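Local coordinates for enterochelin esterase (Salmonella enterica subsp. enterica serovar Typhimurium, PDB 3MGA), which probably hydrolyses the ester bonds of ferric enterobactin, the iron-loaded siderophore, so that the bacterium can release the metal inside the cell, at residues F212-L223 / A385-L396. Sequence-based numbering, arbitrary orientation. Where two conformers were deposited one is given.
Sequences FWAENMPVWPAL and ALCWRGGLTQGL
W213 sets its indole against helix 385-396 and meets two of its side chains in different ways. CD1 of L392 sits over the centre of the six-membered ring, 4.0 Å from the centroid and 11° off the normal, a CH-pi contact; F212 CD2 covers the opposite face, leaving the flat group sandwiched. The indole also lies obliquely against R389: W213 CH2 comes within 3.7 Å of R389 CA, and W213 CZ3 lies as close to R389 CB. With CG anti to the carbonyl carbon (chi1 -57°), the six-membered ring is set between F212 and L392, and W213 NE1 is hydrogen-bonded to Q288 OE1, next to the probable nucleophile. A broad aromatic that can also donate one hydrogen bond suits this buried place.

Beside it, the small methyl of A385 admits the F212 ring, whose CZ stands 3.5 Å from A385 CB. Selenomethionine M217, a labelled residue, bends at chi3 (-71°) in one of its two conformers, which tentatively puts SE 4.0 Å from R389 CD. The two chains cross at about a right angle: R389 offers its aliphatic part here, extended from CG to NE, while its NE is hydrogen-bonded to Q160 OE1. Farther along, smaller groups continue the seam: V219 CG2 also approaches L392 CD1, A222 CB faces T393 CG2 at 4.3 Å, and L223 CD2 meets L396 CD1 at 4.0 Å. T393 suits a mixed border, since its methyl packs while its hydroxyl has P161 O as a partner.

No hydrogen bond crosses between the segments; van der Waals packing joins them, including side chains against the helix backbone. Such packing is in keeping with an alpha/beta-hydrolase fold, where the segment after strand 204-207 and the helix following H383, the probable catalytic histidine, come together beside the putative nucleophile elbow.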
loop_
_atom_site.group_PDB
_atom_site.type_symbol
_atom_site.label_atom_id
_atom_site.label_comp_id
_atom_site.label_asym_id
_atom_site.label_seq_id
_atom_site.Cartn_x
_atom_site.Cartn_y
_atom_site.Cartn_z
ATOM N N PHE A 212 -8.621 2.671 -5.558
ATOM C CA PHE A 212 -8.074 1.391 -5.133
ATOM C C PHE A 212 -8.824 0.830 -3.938
ATOM O O PHE A 212 -9.230 -0.335 -3.940
ATOM C CB PHE A 212 -6.597 1.561 -4.763
ATOM C CG PHE A 212 -5.893 0.271 -4.490
ATOM C CD1 PHE A 212 -5.280 -0.425 -5.521
ATOM C CD2 PHE A 212 -5.838 -0.246 -3.210
ATOM C CE1 PHE A 212 -4.635 -1.618 -5.273
ATOM C CE2 PHE A 212 -5.193 -1.426 -2.951
ATOM C CZ PHE A 212 -4.588 -2.117 -3.976
ATOM N N TRP A 213 -9.013 1.666 -2.917
ATOM C CA TRP A 213 -9.707 1.247 -1.698
ATOM C C TRP A 213 -11.207 1.085 -1.884
ATOM O O TRP A 213 -11.893 0.630 -0.974
ATOM C CB TRP A 213 -9.411 2.200 -0.531
ATOM C CG TRP A 213 -7.950 2.318 -0.258
ATOM C CD1 TRP A 213 -7.167 3.421 -0.447
ATOM C CD2 TRP A 213 -7.080 1.278 0.180
ATOM N NE1 TRP A 213 -5.869 3.141 -0.112
ATOM C CE2 TRP A 213 -5.785 1.827 0.268
ATOM C CE3 TRP A 213 -7.268 -0.069 0.513
ATOM C CZ2 TRP A 213 -4.680 1.076 0.689
ATOM C CZ3 TRP A 213 -6.189 -0.804 0.933
ATOM C CH2 TRP A 213 -4.901 -0.234 1.016
ATOM N N ALA A 214 -11.717 1.465 -3.048
ATOM C CA ALA A 214 -13.139 1.298 -3.353
ATOM C C ALA A 214 -13.378 0.157 -4.348
ATOM O O ALA A 214 -14.449 -0.432 -4.350
ATOM C CB ALA A 214 -13.736 2.603 -3.891
ATOM N N GLU A 215 -12.383 -0.169 -5.172
ATOM C CA GLU A 215 -12.541 -1.219 -6.187
ATOM C C GLU A 215 -11.556 -2.404 -6.094
ATOM O O GLU A 215 -11.987 -3.557 -5.970
ATOM C CB GLU A 215 -12.492 -0.587 -7.591
ATOM C CG GLU A 215 -13.580 0.501 -7.789
ATOM C CD GLU A 215 -13.600 1.136 -9.185
ATOM O OE1 GLU A 215 -12.624 0.973 -9.957
ATOM O OE2 GLU A 215 -14.606 1.821 -9.499
ATOM N N ASN A 216 -10.254 -2.138 -6.163
ATOM C CA ASN A 216 -9.254 -3.222 -6.116
ATOM C C ASN A 216 -9.218 -3.972 -4.787
ATOM O O ASN A 216 -9.104 -5.194 -4.748
ATOM C CB ASN A 216 -7.851 -2.693 -6.402
ATOM C CG ASN A 216 -7.772 -1.918 -7.693
ATOM O OD1 ASN A 216 -8.530 -0.982 -7.901
ATOM N ND2 ASN A 216 -6.822 -2.275 -8.548
HETATM N N MSE A 217 -9.354 -3.233 -3.701
HETATM C CA MSE A 217 -9.304 -3.823 -2.383
HETATM C C MSE A 217 -10.279 -3.043 -1.501
HETATM O O MSE A 217 -9.868 -2.212 -0.692
HETATM C CB MSE A 217 -7.850 -3.748 -1.928
HETATM C CG MSE A 217 -7.495 -4.423 -0.652
HETATM SE SE MSE A 217 -5.549 -4.601 -0.603
HETATM C CE MSE A 217 -5.355 -5.964 -1.958
ATOM N N PRO A 218 -11.595 -3.303 -1.679
ATOM C CA PRO A 218 -12.674 -2.595 -0.948
ATOM C C PRO A 218 -12.511 -2.559 0.560
ATOM O O PRO A 218 -12.454 -3.597 1.211
ATOM C CB PRO A 218 -13.950 -3.351 -1.359
ATOM C CG PRO A 218 -13.607 -3.987 -2.666
ATOM C CD PRO A 218 -12.150 -4.368 -2.536
ATOM N N VAL A 219 -12.453 -1.345 1.094
ATOM C CA VAL A 219 -12.239 -1.118 2.516
ATOM C C VAL A 219 -13.519 -1.168 3.373
ATOM O O VAL A 219 -13.435 -1.266 4.594
ATOM C CB VAL A 219 -11.553 0.258 2.704
ATOM C CG1 VAL A 219 -12.535 1.391 2.404
ATOM C CG2 VAL A 219 -10.981 0.408 4.091
ATOM N N TRP A 220 -14.693 -1.169 2.739
ATOM C CA TRP A 220 -15.967 -1.117 3.493
ATOM C C TRP A 220 -16.153 -2.260 4.516
ATOM O O TRP A 220 -16.395 -2.000 5.700
ATOM C CB TRP A 220 -17.190 -1.124 2.568
ATOM C CG TRP A 220 -17.019 -0.536 1.193
ATOM C CD1 TRP A 220 -17.168 -1.200 0.016
ATOM C CD2 TRP A 220 -16.655 0.808 0.851
ATOM N NE1 TRP A 220 -16.944 -0.354 -1.036
ATOM C CE2 TRP A 220 -16.627 0.885 -0.553
ATOM C CE3 TRP A 220 -16.359 1.954 1.590
ATOM C CZ2 TRP A 220 -16.322 2.062 -1.231
ATOM C CZ3 TRP A 220 -16.053 3.125 0.910
ATOM C CH2 TRP A 220 -16.034 3.167 -0.479
ATOM N N PRO A 221 -16.059 -3.530 4.061
ATOM C CA PRO A 221 -16.266 -4.626 5.005
ATOM C C PRO A 221 -15.382 -4.552 6.245
ATOM O O PRO A 221 -15.863 -4.815 7.353
ATOM C CB PRO A 221 -15.950 -5.876 4.175
ATOM C CG PRO A 221 -16.170 -5.456 2.758
ATOM C CD PRO A 221 -15.754 -4.024 2.706
ATOM N N ALA A 222 -14.112 -4.184 6.060
ATOM C CA ALA A 222 -13.162 -4.076 7.174
ATOM C C ALA A 222 -13.535 -2.946 8.123
ATOM O O ALA A 222 -13.418 -3.087 9.342
ATOM C CB ALA A 222 -11.751 -3.878 6.660
ATOM N N LEU A 223 -13.979 -1.825 7.562
ATOM C CA LEU A 223 -14.378 -0.668 8.370
ATOM C C LEU A 223 -15.644 -0.952 9.176
ATOM O O LEU A 223 -15.721 -0.625 10.360
ATOM C CB LEU A 223 -14.595 0.554 7.485
ATOM C CG LEU A 223 -13.361 1.100 6.779
ATOM C CD1 LEU A 223 -13.763 2.200 5.802
ATOM C CD2 LEU A 223 -12.351 1.606 7.793
ATOM N N ALA A 385 0.456 -2.783 -1.099
ATOM C CA ALA A 385 -0.935 -2.530 -0.632
ATOM C C ALA A 385 -1.524 -3.661 0.247
ATOM O O ALA A 385 -2.458 -3.432 1.003
ATOM C CB ALA A 385 -1.862 -2.227 -1.807
ATOM N N LEU A 386 -0.994 -4.873 0.141
ATOM C CA LEU A 386 -1.460 -5.961 0.989
ATOM C C LEU A 386 -1.124 -5.627 2.451
ATOM O O LEU A 386 -1.908 -5.906 3.353
ATOM C CB LEU A 386 -0.820 -7.277 0.584
ATOM C CG LEU A 386 -1.228 -8.517 1.380
ATOM C CD1 LEU A 386 -2.657 -8.871 1.076
ATOM C CD2 LEU A 386 -0.304 -9.677 1.036
ATOM N N CYS A 387 0.032 -5.012 2.680
ATOM C CA CYS A 387 0.439 -4.614 4.029
ATOM C C CYS A 387 -0.277 -3.342 4.430
ATOM O O CYS A 387 -0.774 -3.226 5.563
ATOM C CB CYS A 387 1.952 -4.367 4.120
ATOM S SG CYS A 387 2.992 -5.776 3.702
ATOM N N TRP A 388 -0.335 -2.377 3.508
ATOM C CA TRP A 388 -0.975 -1.099 3.817
ATOM C C TRP A 388 -2.419 -1.259 4.250
ATOM O O TRP A 388 -2.876 -0.526 5.112
ATOM C CB TRP A 388 -0.949 -0.095 2.652
ATOM C CG TRP A 388 0.380 0.219 2.047
ATOM C CD1 TRP A 388 1.573 0.293 2.684
ATOM C CD2 TRP A 388 0.616 0.661 0.703
ATOM N NE1 TRP A 388 2.562 0.670 1.801
ATOM C CE2 TRP A 388 1.992 0.917 0.581
ATOM C CE3 TRP A 388 -0.203 0.833 -0.422
ATOM C CZ2 TRP A 388 2.575 1.327 -0.623
ATOM C CZ3 TRP A 388 0.383 1.240 -1.625
ATOM C CH2 TRP A 388 1.750 1.485 -1.710
ATOM N N ARG A 389 -3.148 -2.206 3.669
ATOM C CA ARG A 389 -4.563 -2.354 4.032
ATOM C C ARG A 389 -4.732 -2.530 5.539
ATOM O O ARG A 389 -5.675 -2.002 6.123
ATOM C CB ARG A 389 -5.238 -3.521 3.300
ATOM C CG ARG A 389 -5.005 -4.897 3.922
ATOM C CD ARG A 389 -5.698 -5.967 3.136
ATOM N NE ARG A 389 -5.646 -7.260 3.808
ATOM C CZ ARG A 389 -6.272 -8.352 3.375
ATOM N NH1 ARG A 389 -6.176 -9.485 4.056
ATOM N NH2 ARG A 389 -6.999 -8.315 2.267
ATOM N N GLY A 390 -3.815 -3.270 6.161
ATOM C CA GLY A 390 -3.870 -3.514 7.604
ATOM C C GLY A 390 -3.436 -2.307 8.406
ATOM O O GLY A 390 -3.976 -2.025 9.469
ATOM N N GLY A 391 -2.440 -1.593 7.900
ATOM C CA GLY A 391 -1.942 -0.405 8.585
ATOM C C GLY A 391 -2.936 0.729 8.476
ATOM O O GLY A 391 -2.941 1.654 9.296
ATOM N N LEU A 392 -3.783 0.653 7.458
ATOM C CA LEU A 392 -4.782 1.674 7.237
ATOM C C LEU A 392 -5.781 1.597 8.403
ATOM O O LEU A 392 -6.078 2.604 9.040
ATOM C CB LEU A 392 -5.501 1.448 5.903
ATOM C CG LEU A 392 -6.053 2.674 5.162
ATOM C CD1 LEU A 392 -7.016 2.199 4.050
ATOM C CD2 LEU A 392 -6.752 3.652 6.071
ATOM N N THR A 393 -6.281 0.395 8.688
ATOM C CA THR A 393 -7.259 0.226 9.760
ATOM C C THR A 393 -6.632 0.409 11.133
ATOM O O THR A 393 -7.262 0.981 12.030
ATOM C CB THR A 393 -8.001 -1.132 9.693
ATOM O OG1 THR A 393 -7.060 -2.210 9.768
ATOM C CG2 THR A 393 -8.806 -1.234 8.417
ATOM N N GLN A 394 -5.398 -0.068 11.303
ATOM C CA GLN A 394 -4.701 0.094 12.582
ATOM C C GLN A 394 -4.386 1.566 12.834
ATOM O O GLN A 394 -4.463 2.041 13.967
ATOM C CB GLN A 394 -3.417 -0.729 12.630
ATOM C CG GLN A 394 -2.655 -0.589 13.942
ATOM C CD GLN A 394 -3.444 -1.073 15.144
ATOM O OE1 GLN A 394 -3.682 -2.272 15.309
ATOM N NE2 GLN A 394 -3.802 -0.144 16.026
ATOM N N GLY A 395 -4.036 2.277 11.769
ATOM C CA GLY A 395 -3.717 3.691 11.840
ATOM C C GLY A 395 -4.890 4.533 12.278
ATOM O O GLY A 395 -4.723 5.482 13.023
ATOM N N LEU A 396 -6.081 4.197 11.791
ATOM C CA LEU A 396 -7.308 4.911 12.175
ATOM C C LEU A 396 -7.591 4.694 13.662
ATOM O O LEU A 396 -8.051 5.601 14.354
ATOM C CB LEU A 396 -8.483 4.433 11.322
ATOM C CG LEU A 396 -8.441 4.840 9.847
ATOM C CD1 LEU A 396 -9.351 3.957 8.999
ATOM C CD2 LEU A 396 -8.787 6.343 9.680
#